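Local structure of Lys-gingipain W83 (Porphyromonas gingivalis, 3M1H) at residues A[3-9]-A[171-177]; A[28-32]-A[48-52]; A[54-58]-A[130-134]; A[80-86]-A[141-147]. The protein is a secreted lysine-specific cysteine protease and probable virulence factor, of which this chain is the K3 cleaved adhesin domain, a calcium-binding beta jelly roll from its haemagglutinin/adhesin region. All coordinates share one frame; numbering follows the deposited sequence.

Contact 1 (A[3-9]-A[171-177]); sequences AEVLNED and DDVVITS. With CA (calcium ion), chain F; NA (sodium ion), chain G.
Residues 3-9 and 171-177 pair as antiparallel strands, bringing the N-terminal strand of the jelly roll against its C-terminal one. Two bulges interrupt the ladder. At the first, Ile175 O accepts from both Val5 N (2.8 Å) and Leu6 N, the longer bond at 3.3 Å; at the second, Asp172 and Val173 both face Glu8. Val5 and Ile175 touch through their CG2 methyls, 3.6 Å apart. Leu6 and Ile175 lie side by side, Leu6 CD2 reaching Ile175 CD1 at 3.9 Å, on the face that also carries Val173, which packs on Leu81. The other face is more polar: Asn7 ND2 donates to Glu4 OE1 (3.0 Å, N-H...O 170°) on the syn side, tilted out of the carboxylate plane, and this link runs past the methyls of Val174. At the far end Asp171, its CG anti to the backbone N (chi1 -156°), turns both carboxylate oxygens onto a calcium ion, while Asp9 O binds the same ion at 2.4 Å. Asn7 O instead binds a sodium ion that carries four waters. Glu11, Ser46, Ile48 and a water complete the calcium shell. This is a bulged antiparallel jelly-roll pair, its classic bulge short of the Ala3/Ser177 end and its G1 bulge beside the calcium site.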
# COMPACT_ATOMS: atom_id res chain seq x y z
N ALA A 3 -14.31 -14.23 12.28
CA ALA A 3 -14.51 -12.93 12.97
C ALA A 3 -13.50 -11.91 12.45
O ALA A 3 -12.29 -12.15 12.45
CB ALA A 3 -14.33 -13.09 14.47
N GLU A 4 -13.99 -10.75 12.02
CA GLU A 4 -13.12 -9.73 11.46
C GLU A 4 -12.60 -8.91 12.60
O GLU A 4 -13.36 -8.48 13.48
CB GLU A 4 -13.86 -8.83 10.48
CG GLU A 4 -14.35 -9.52 9.24
CD GLU A 4 -14.93 -8.57 8.21
OE1 GLU A 4 -15.11 -7.36 8.51
OE2 GLU A 4 -15.19 -9.07 7.10
N VAL A 5 -11.30 -8.69 12.61
CA VAL A 5 -10.68 -7.81 13.59
C VAL A 5 -10.25 -6.48 12.99
O VAL A 5 -10.01 -5.53 13.73
CB VAL A 5 -9.45 -8.48 14.27
CG1 VAL A 5 -9.90 -9.78 14.97
CG2 VAL A 5 -8.33 -8.73 13.26
N LEU A 6 -10.19 -6.40 11.65
CA LEU A 6 -9.88 -5.15 10.97
C LEU A 6 -10.62 -5.15 9.64
O LEU A 6 -10.70 -6.16 8.98
CB LEU A 6 -8.36 -5.01 10.73
CG LEU A 6 -7.77 -3.63 10.41
CD1 LEU A 6 -7.95 -2.71 11.62
CD2 LEU A 6 -6.30 -3.72 9.99
N ASN A 7 -11.18 -4.00 9.26
CA ASN A 7 -11.87 -3.86 7.99
C ASN A 7 -11.82 -2.38 7.67
O ASN A 7 -12.59 -1.58 8.21
CB ASN A 7 -13.30 -4.38 8.03
CG ASN A 7 -13.97 -4.34 6.66
OD1 ASN A 7 -13.69 -3.47 5.85
ND2 ASN A 7 -14.84 -5.31 6.40
N GLU A 8 -10.87 -2.02 6.82
CA GLU A 8 -10.60 -0.63 6.51
C GLU A 8 -10.79 -0.31 5.03
O GLU A 8 -10.09 -0.87 4.14
CB GLU A 8 -9.19 -0.26 6.93
CG GLU A 8 -8.90 1.22 6.79
CD GLU A 8 -10.00 2.07 7.43
OE1 GLU A 8 -10.30 1.82 8.62
OE2 GLU A 8 -10.52 2.95 6.74
N ASP A 9 -11.70 0.63 4.77
CA ASP A 9 -12.06 1.04 3.42
C ASP A 9 -11.43 2.37 3.03
O ASP A 9 -11.63 2.83 1.91
CB ASP A 9 -13.60 1.06 3.20
CG ASP A 9 -14.33 1.98 4.16
OD1 ASP A 9 -13.71 2.91 4.74
OD2 ASP A 9 -15.57 1.75 4.31
N ASP A 171 -6.58 -0.79 -1.06
CA ASP A 171 -7.94 -0.53 -0.54
C ASP A 171 -8.47 -1.81 0.09
O ASP A 171 -7.97 -2.92 -0.11
CB ASP A 171 -8.82 -0.00 -1.66
CG ASP A 171 -10.05 0.86 -1.17
OD1 ASP A 171 -10.22 1.01 0.03
OD2 ASP A 171 -10.75 1.40 -2.07
N ASP A 172 -9.53 -1.64 0.89
CA ASP A 172 -10.33 -2.76 1.39
C ASP A 172 -9.47 -3.84 2.09
O ASP A 172 -9.45 -5.01 1.72
CB ASP A 172 -11.21 -3.31 0.27
CG ASP A 172 -12.34 -2.37 -0.12
OD1 ASP A 172 -12.79 -1.59 0.75
OD2 ASP A 172 -12.81 -2.46 -1.26
N VAL A 173 -8.75 -3.39 3.12
CA VAL A 173 -7.92 -4.26 3.95
C VAL A 173 -8.79 -4.93 5.00
O VAL A 173 -9.39 -4.24 5.81
CB VAL A 173 -6.82 -3.45 4.63
CG1 VAL A 173 -5.98 -4.34 5.57
CG2 VAL A 173 -5.91 -2.77 3.59
N VAL A 174 -8.84 -6.25 5.00
CA VAL A 174 -9.66 -7.03 5.94
C VAL A 174 -8.78 -8.10 6.60
O VAL A 174 -8.02 -8.78 5.90
CB VAL A 174 -10.84 -7.71 5.25
CG1 VAL A 174 -11.71 -8.42 6.28
CG2 VAL A 174 -11.71 -6.68 4.47
N ILE A 175 -8.84 -8.21 7.93
CA ILE A 175 -8.12 -9.23 8.70
C ILE A 175 -9.15 -9.96 9.55
O ILE A 175 -9.94 -9.34 10.28
CB ILE A 175 -7.00 -8.65 9.58
CG1 ILE A 175 -5.96 -7.93 8.70
CG2 ILE A 175 -6.36 -9.79 10.44
CD1 ILE A 175 -4.82 -7.30 9.45
N THR A 176 -9.15 -11.28 9.41
CA THR A 176 -10.04 -12.15 10.16
C THR A 176 -9.19 -13.01 11.07
O THR A 176 -8.08 -13.37 10.72
CB THR A 176 -10.86 -13.05 9.22
OG1 THR A 176 -9.98 -13.96 8.53
CG2 THR A 176 -11.61 -12.22 8.19
N SER A 177 -9.72 -13.37 12.22
CA SER A 177 -8.95 -14.19 13.17
C SER A 177 -9.27 -15.65 12.96
O SER A 177 -10.32 -15.99 12.40
CB SER A 177 -9.22 -13.77 14.61
OG SER A 177 -10.61 -13.73 14.85
CA CA F . -12.07 2.63 -0.44
NA NA G . -14.42 -0.09 8.43
O HOH W 1 -14.52 -0.95 6.05
O HOH W 2 -16.02 1.07 7.00
O HOH W 3 -13.22 1.38 7.44
O HOH W 4 -13.59 0.84 -0.07
O HOH W 5 -16.01 -1.92 8.46

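Contact 2 (A[28-32]-A[48-52]); sequences NNWTT and ICVSS. With CA (calcium ion), chain E; CA (calcium ion), chain F.
The indole of Trp30 takes Ser52 CB over one face: the carbon sits 3.8 Å from the centroid of the six-membered ring and 16° off its normal, a CH-pi contact almost above the centre. At the ring edge, close to its plane, comes the backbone of Val50, with Val50 O 3.7 Å from Trp30 CZ3. The Trp30 ring plane stands nearly upright on the side chain (chi2 94°), which turns a broad surface to Ser52. Ser52 OG, anti to the backbone N, is directed instead to His159 and Asn66, so the methylene is left to meet the ring; Trp30 NE1 also finds its partner in Asn66. Beside the indole, Thr31 and Ser51 exchange two backbone hydrogen bonds, Thr31 N to Ser51 O (2.8 Å) and Ser51 N to Thr31 O (2.9 Å), a single antiparallel bridge. Further on, the Thr32 and Ile48 side chains cross at about a right angle, Thr32 CG2 and Ile48 CG2 3.6 Å apart, and Thr32 CG2 also touches Cys49 O. Each outer end carries a calcium ligand: Asn28 O binds one ion and Ile48 O another. Residues 28-32 thus form a loop laid along strand 50-53, which pairs on through Val50 and Ser52 with strand 167-177, while Trp30 reaches inward to Ile168 of that strand and to Leu68 of strand 65-69 in the second sheet.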
# COMPACT_ATOMS: atom_id res chain seq x y z
N ASN A 28 7.37 12.26 1.63
CA ASN A 28 6.29 11.62 0.89
C ASN A 28 5.97 10.27 1.53
O ASN A 28 6.85 9.46 1.83
CB ASN A 28 6.69 11.42 -0.58
CG ASN A 28 6.88 12.73 -1.31
OD1 ASN A 28 5.99 13.58 -1.30
ND2 ASN A 28 8.01 12.89 -1.98
N ASN A 29 4.67 10.04 1.73
CA ASN A 29 4.20 8.83 2.41
C ASN A 29 3.09 8.15 1.62
O ASN A 29 2.58 8.66 0.62
CB ASN A 29 3.61 9.24 3.76
CG ASN A 29 4.68 9.57 4.79
OD1 ASN A 29 5.29 8.68 5.39
ND2 ASN A 29 4.92 10.87 5.01
N TRP A 30 2.64 7.04 2.18
CA TRP A 30 1.33 6.55 1.81
C TRP A 30 0.36 7.67 2.19
O TRP A 30 0.46 8.27 3.26
CB TRP A 30 0.98 5.30 2.58
CG TRP A 30 1.66 4.04 2.14
CD1 TRP A 30 2.79 3.53 2.65
CD2 TRP A 30 1.21 3.13 1.12
NE1 TRP A 30 3.12 2.34 2.01
CE2 TRP A 30 2.15 2.07 1.07
CE3 TRP A 30 0.11 3.11 0.25
CZ2 TRP A 30 2.01 1.01 0.20
CZ3 TRP A 30 -0.02 2.05 -0.63
CH2 TRP A 30 0.93 1.03 -0.66
N THR A 31 -0.59 7.92 1.30
CA THR A 31 -1.51 9.03 1.46
C THR A 31 -2.83 8.83 0.69
O THR A 31 -2.88 8.16 -0.32
CB THR A 31 -0.85 10.35 1.01
OG1 THR A 31 -1.77 11.43 1.18
CG2 THR A 31 -0.43 10.29 -0.48
N THR A 32 -3.90 9.43 1.20
CA THR A 32 -5.15 9.50 0.46
C THR A 32 -5.32 10.84 -0.25
O THR A 32 -6.38 11.11 -0.85
CB THR A 32 -6.39 9.24 1.35
OG1 THR A 32 -6.47 10.23 2.39
CG2 THR A 32 -6.35 7.83 1.93
N ILE A 48 -12.34 6.42 -2.13
CA ILE A 48 -10.98 6.65 -1.59
C ILE A 48 -10.17 5.37 -1.53
O ILE A 48 -10.66 4.32 -1.11
CB ILE A 48 -11.01 7.23 -0.16
CG1 ILE A 48 -12.01 8.38 -0.05
CG2 ILE A 48 -9.58 7.61 0.30
CD1 ILE A 48 -11.79 9.41 -1.02
N CYS A 49 -8.90 5.49 -1.88
CA CYS A 49 -7.90 4.49 -1.58
C CYS A 49 -6.62 5.19 -1.10
O CYS A 49 -6.52 6.43 -1.15
CB CYS A 49 -7.64 3.62 -2.81
SG CYS A 49 -6.94 4.50 -4.23
N VAL A 50 -5.65 4.40 -0.62
CA VAL A 50 -4.43 4.94 -0.07
C VAL A 50 -3.32 4.56 -1.03
O VAL A 50 -3.34 3.45 -1.56
CB VAL A 50 -4.19 4.48 1.38
CG1 VAL A 50 -3.98 2.95 1.47
CG2 VAL A 50 -3.04 5.28 2.01
N SER A 51 -2.39 5.51 -1.25
CA SER A 51 -1.47 5.42 -2.39
C SER A 51 -0.07 5.87 -2.01
O SER A 51 0.10 6.73 -1.15
CB SER A 51 -1.99 6.30 -3.53
OG SER A 51 -3.38 6.02 -3.78
N SER A 52 0.92 5.30 -2.69
CA SER A 52 2.32 5.69 -2.50
C SER A 52 3.01 5.84 -3.86
O SER A 52 2.76 5.06 -4.75
CB SER A 52 3.02 4.71 -1.59
OG SER A 52 4.44 4.95 -1.44
CA CA E . 9.05 8.59 1.55
CA CA F . -12.07 2.63 -0.44
O HOH W 6 8.85 8.51 -0.82
O HOH W 4 -13.59 0.84 -0.07

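Contact 3 (A[54-58]-A[130-134]); sequences SYINF and EAIRG. Unlike the reference sequence in segment 54-58: Tyr55 (reference His).
Tyr55 and Arg133 form a cation-pi stack that joins the short strand 55-56 and the turn after it to the loop 130-134, at one end of the jelly roll. The guanidinium lies flat on one ring face, its plane 9° from that of the ring, with Arg133 CZ 3.7 Å from the Tyr55 centroid; Arg133 CD adds a CH-pi contact over the same ring. Tyr55 differs from the reference sequence, which has histidine here. Its hydroxyl donates to Ala131 O (2.6 Å), in the carbonyl plane and on a lone pair. Next to this stack the Asn57 amide works in both directions: Arg133 N donates to Asn57 OD1, and Asn57 ND2 donates to Arg133 O, both at 2.9 Å. Both N-H lines are almost straight, though ND2 lies above the plane of the Arg133 carbonyl. Two bonds to one residue hold the amide from flipping. Ile132 CD1 rests over the Phe58 ring, and a water links Phe58 N to Ala131 O. Outside this shell, Arg133 NH1 forms a salt bridge with Asp164 and a hydrogen bond to Phe165 O, giving the cation further partners beyond the stack. With these bonds, Arg133 NE helps fix the guanidinium's rotation, donating to Glu130 O at 3.0 Å, in the guanidinium plane and nearly straight (177°).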
# COMPACT_ATOMS: atom_id res chain seq x y z
N SER A 54 6.11 6.27 -6.69
CA SER A 54 7.47 6.17 -7.26
C SER A 54 7.71 7.29 -8.26
O SER A 54 8.86 7.44 -8.74
CB SER A 54 7.70 4.81 -7.90
OG SER A 54 6.97 4.64 -9.08
N TYR A 55 6.70 8.09 -8.58
CA TYR A 55 6.79 9.25 -9.48
C TYR A 55 5.64 10.17 -9.20
O TYR A 55 4.51 9.70 -9.14
CB TYR A 55 6.75 8.80 -10.95
CG TYR A 55 6.97 9.89 -11.98
CD1 TYR A 55 8.24 10.07 -12.55
CD2 TYR A 55 5.94 10.74 -12.38
CE1 TYR A 55 8.45 11.06 -13.50
CE2 TYR A 55 6.14 11.75 -13.34
CZ TYR A 55 7.43 11.90 -13.88
OH TYR A 55 7.63 12.90 -14.83
N ILE A 56 5.92 11.48 -9.05
CA ILE A 56 4.90 12.47 -8.77
C ILE A 56 4.87 13.49 -9.90
O ILE A 56 5.92 14.06 -10.24
CB ILE A 56 5.17 13.20 -7.41
CG1 ILE A 56 5.19 12.18 -6.28
CG2 ILE A 56 4.11 14.22 -7.13
CD1 ILE A 56 5.53 12.71 -4.90
N ASN A 57 3.70 13.69 -10.49
CA ASN A 57 3.56 14.69 -11.57
C ASN A 57 4.01 16.07 -11.07
O ASN A 57 3.78 16.42 -9.92
CB ASN A 57 2.15 14.74 -12.13
CG ASN A 57 1.84 13.57 -13.08
OD1 ASN A 57 2.73 12.92 -13.61
ND2 ASN A 57 0.56 13.32 -13.26
N PHE A 58 4.67 16.81 -11.96
CA PHE A 58 5.23 18.15 -11.71
C PHE A 58 6.42 18.12 -10.74
O PHE A 58 6.86 19.20 -10.32
CB PHE A 58 4.17 19.15 -11.22
CG PHE A 58 3.09 19.48 -12.26
CD1 PHE A 58 3.22 20.57 -13.12
CD2 PHE A 58 1.93 18.73 -12.32
CE1 PHE A 58 2.22 20.88 -14.04
CE2 PHE A 58 0.91 19.03 -13.24
CZ PHE A 58 1.05 20.11 -14.09
N GLU A 130 6.63 9.59 -20.80
CA GLU A 130 5.86 10.83 -20.63
C GLU A 130 6.18 11.53 -19.33
O GLU A 130 6.34 10.88 -18.29
CB GLU A 130 4.37 10.51 -20.61
CG GLU A 130 3.86 9.76 -21.81
CD GLU A 130 2.55 9.05 -21.55
OE1 GLU A 130 2.40 8.44 -20.48
OE2 GLU A 130 1.68 9.10 -22.43
N ALA A 131 6.25 12.86 -19.39
CA ALA A 131 6.45 13.67 -18.19
C ALA A 131 5.25 13.60 -17.25
O ALA A 131 5.46 13.50 -16.03
CB ALA A 131 6.77 15.15 -18.52
N ILE A 132 4.04 13.67 -17.81
CA ILE A 132 2.78 13.66 -17.04
C ILE A 132 2.15 12.28 -17.22
O ILE A 132 1.81 11.87 -18.34
CB ILE A 132 1.80 14.74 -17.52
CG1 ILE A 132 2.36 16.14 -17.23
CG2 ILE A 132 0.38 14.58 -16.89
CD1 ILE A 132 2.03 16.65 -15.80
N ARG A 133 2.02 11.57 -16.11
CA ARG A 133 1.52 10.22 -16.09
C ARG A 133 0.15 10.17 -15.44
O ARG A 133 -0.41 11.19 -15.03
CB ARG A 133 2.53 9.33 -15.40
CG ARG A 133 3.88 9.43 -16.08
CD ARG A 133 4.92 8.64 -15.40
NE ARG A 133 6.22 8.91 -16.03
CZ ARG A 133 7.38 8.38 -15.68
NH1 ARG A 133 7.51 7.49 -14.71
NH2 ARG A 133 8.47 8.75 -16.36
N GLY A 134 -0.43 8.98 -15.40
CA GLY A 134 -1.78 8.83 -14.86
C GLY A 134 -2.88 9.42 -15.73
O GLY A 134 -3.98 9.67 -15.25
O HOH W 7 5.82 15.77 -14.49

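Contact 4 (A[80-86]-A[141-147]); sequences TLTFWVC and WYQKTVQ
Gln143 lays its side chain across the indole of Trp84, on adjacent antiparallel strands. Gln143 CB sits 3.5 Å from the centroid of the six-membered ring and 7° off its normal, a CH-pi contact over the face. With CG anti to the backbone N (chi1 -163°), the chain runs on extended: Gln143 CG touches Phe83 O (3.4 Å) and Trp84 CE2, CD lies near Trp84 NE1, and the amide stacks on the indole. At the tip, Gln143 NE2 donates to a water 3.1 Å away that also bonds Thr82 OG1. Six backbone hydrogen bonds, pairing Leu81 with Val146, Phe83 with Lys144 and Val85 with Tyr142, tie the strands together. On the opposite face Lys144 CB sits over the Phe83 ring, toward its rim, 3.9 Å from the centroid, before the chain bends so that Lys144 CE meets Val85 CG1. Cys86 SG stands over the six-membered ring of Trp141 at 3.5 Å from its centroid, and Thr80 OG1 donates to Gln147 OE1 (2.9 Å). Chemically the faces differ: Leu81, Phe83, Val85 and Val146 make one mainly apolar, packed against the other sheet, with Lys144 NZ salt-bridged to Glu118, whereas Thr80, Thr82, Trp84, Gln143, Thr145 and Gln147 make the other mixed and more exposed.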
# COMPACT_ATOMS: atom_id res chain seq x y z
N THR A 80 -6.06 -14.21 8.79
CA THR A 80 -5.97 -14.10 7.33
C THR A 80 -6.19 -12.64 6.94
O THR A 80 -7.19 -12.02 7.37
CB THR A 80 -7.00 -14.96 6.59
OG1 THR A 80 -6.90 -16.31 7.08
CG2 THR A 80 -6.77 -14.90 5.04
N LEU A 81 -5.25 -12.14 6.15
CA LEU A 81 -5.31 -10.81 5.56
C LEU A 81 -5.78 -10.94 4.13
O LEU A 81 -5.21 -11.74 3.36
CB LEU A 81 -3.92 -10.15 5.58
CG LEU A 81 -3.69 -8.90 4.74
CD1 LEU A 81 -4.44 -7.72 5.31
CD2 LEU A 81 -2.18 -8.55 4.63
N THR A 82 -6.75 -10.11 3.74
CA THR A 82 -7.03 -9.84 2.34
C THR A 82 -7.04 -8.34 2.10
O THR A 82 -7.34 -7.55 3.00
CB THR A 82 -8.38 -10.42 1.84
OG1 THR A 82 -9.46 -9.83 2.58
CG2 THR A 82 -8.45 -11.92 2.06
N PHE A 83 -6.66 -7.98 0.89
CA PHE A 83 -6.61 -6.59 0.48
C PHE A 83 -6.64 -6.50 -1.02
O PHE A 83 -6.39 -7.51 -1.72
CB PHE A 83 -5.38 -5.87 1.07
CG PHE A 83 -4.04 -6.40 0.59
CD1 PHE A 83 -3.44 -5.88 -0.53
CD2 PHE A 83 -3.43 -7.45 1.26
CE1 PHE A 83 -2.20 -6.36 -0.97
CE2 PHE A 83 -2.16 -7.92 0.82
CZ PHE A 83 -1.59 -7.40 -0.29
N TRP A 84 -6.89 -5.30 -1.52
CA TRP A 84 -6.90 -5.04 -2.95
C TRP A 84 -5.80 -4.05 -3.32
O TRP A 84 -5.55 -3.07 -2.58
CB TRP A 84 -8.25 -4.52 -3.39
CG TRP A 84 -9.39 -5.50 -3.20
CD1 TRP A 84 -10.04 -5.81 -2.05
CD2 TRP A 84 -10.00 -6.26 -4.24
NE1 TRP A 84 -11.04 -6.74 -2.30
CE2 TRP A 84 -11.04 -7.02 -3.64
CE3 TRP A 84 -9.78 -6.38 -5.61
CZ2 TRP A 84 -11.85 -7.87 -4.39
CZ3 TRP A 84 -10.58 -7.24 -6.34
CH2 TRP A 84 -11.60 -7.97 -5.71
N VAL A 85 -5.17 -4.30 -4.47
CA VAL A 85 -4.03 -3.51 -4.92
C VAL A 85 -4.15 -3.22 -6.39
O VAL A 85 -4.66 -4.07 -7.14
CB VAL A 85 -2.69 -4.20 -4.59
CG1 VAL A 85 -2.57 -5.57 -5.26
CG2 VAL A 85 -1.50 -3.34 -4.99
N CYS A 86 -3.75 -2.03 -6.83
CA CYS A 86 -3.58 -1.79 -8.25
C CYS A 86 -2.50 -0.75 -8.50
O CYS A 86 -2.14 0.03 -7.60
CB CYS A 86 -4.90 -1.35 -8.91
SG CYS A 86 -5.45 0.36 -8.63
N TRP A 141 -7.68 -3.70 -10.35
CA TRP A 141 -7.64 -4.08 -8.95
C TRP A 141 -7.60 -5.58 -8.83
O TRP A 141 -8.46 -6.29 -9.40
CB TRP A 141 -8.87 -3.56 -8.20
CG TRP A 141 -8.87 -2.05 -7.99
CD1 TRP A 141 -9.50 -1.11 -8.76
CD2 TRP A 141 -8.25 -1.34 -6.92
NE1 TRP A 141 -9.31 0.14 -8.24
CE2 TRP A 141 -8.53 0.03 -7.12
CE3 TRP A 141 -7.46 -1.72 -5.83
CZ2 TRP A 141 -8.06 1.02 -6.26
CZ3 TRP A 141 -7.00 -0.74 -4.97
CH2 TRP A 141 -7.29 0.61 -5.20
N TYR A 142 -6.67 -6.07 -8.02
CA TYR A 142 -6.51 -7.48 -7.73
C TYR A 142 -6.55 -7.70 -6.24
O TYR A 142 -5.93 -6.93 -5.47
CB TYR A 142 -5.15 -7.97 -8.26
CG TYR A 142 -5.06 -8.03 -9.76
CD1 TYR A 142 -5.60 -9.11 -10.46
CD2 TYR A 142 -4.42 -7.04 -10.48
CE1 TYR A 142 -5.50 -9.19 -11.83
CE2 TYR A 142 -4.33 -7.09 -11.86
CZ TYR A 142 -4.87 -8.17 -12.54
OH TYR A 142 -4.78 -8.23 -13.91
N GLN A 143 -7.29 -8.73 -5.81
CA GLN A 143 -7.30 -9.11 -4.40
C GLN A 143 -6.18 -10.09 -4.08
O GLN A 143 -5.95 -11.05 -4.85
CB GLN A 143 -8.65 -9.72 -3.99
CG GLN A 143 -8.83 -9.73 -2.48
CD GLN A 143 -10.15 -10.31 -2.04
OE1 GLN A 143 -10.65 -11.24 -2.67
NE2 GLN A 143 -10.72 -9.76 -0.97
N LYS A 144 -5.50 -9.84 -2.97
CA LYS A 144 -4.41 -10.68 -2.46
C LYS A 144 -4.80 -11.25 -1.11
O LYS A 144 -5.56 -10.61 -0.35
CB LYS A 144 -3.10 -9.88 -2.31
CG LYS A 144 -2.66 -9.09 -3.53
CD LYS A 144 -2.13 -10.03 -4.60
CE LYS A 144 -2.01 -9.30 -5.91
NZ LYS A 144 -1.32 -10.16 -6.94
N THR A 145 -4.30 -12.45 -0.81
CA THR A 145 -4.58 -13.15 0.44
C THR A 145 -3.27 -13.58 1.06
O THR A 145 -2.44 -14.19 0.38
CB THR A 145 -5.50 -14.37 0.19
OG1 THR A 145 -6.73 -13.91 -0.39
CG2 THR A 145 -5.81 -15.11 1.47
N VAL A 146 -3.07 -13.20 2.32
CA VAL A 146 -1.83 -13.51 3.05
C VAL A 146 -2.18 -14.13 4.40
O VAL A 146 -2.99 -13.61 5.15
CB VAL A 146 -1.01 -12.22 3.28
CG1 VAL A 146 0.25 -12.53 4.05
CG2 VAL A 146 -0.70 -11.51 1.97
N GLN A 147 -1.58 -15.26 4.74
CA GLN A 147 -1.81 -15.85 6.04
C GLN A 147 -0.90 -15.24 7.10
O GLN A 147 0.29 -15.03 6.84
CB GLN A 147 -1.61 -17.38 5.96
CG GLN A 147 -2.45 -18.05 4.88
CD GLN A 147 -3.97 -17.81 5.02
OE1 GLN A 147 -4.47 -17.60 6.12
NE2 GLN A 147 -4.68 -17.81 3.88
O HOH W 8 -10.30 -7.62 1.18

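Contacts 1, 2 and 4 share one antiparallel sheet, in which strand 167-177 pairs with strands 4-8, 50-53 and 79-87. Contact 4 extends it from strand 79-87 to 142-148, and the centres of contacts 1 and 4 are about 11 Å apart. Contact 2 meets contact 1 at a common calcium ion, bound by Asp9, Asp171 and Ile48, although their centres are about 18 Å apart. Contact 3 stands off at the far end, its centre about 32 Å from that of contact 1, yet Ile56 touches Asn28 of contact 2. Along the chain contact 2 precedes contact 3, and contacts 3 and 4 interleave; contact 1 spans all the others, which brings the two ends of the chain together on one sheet.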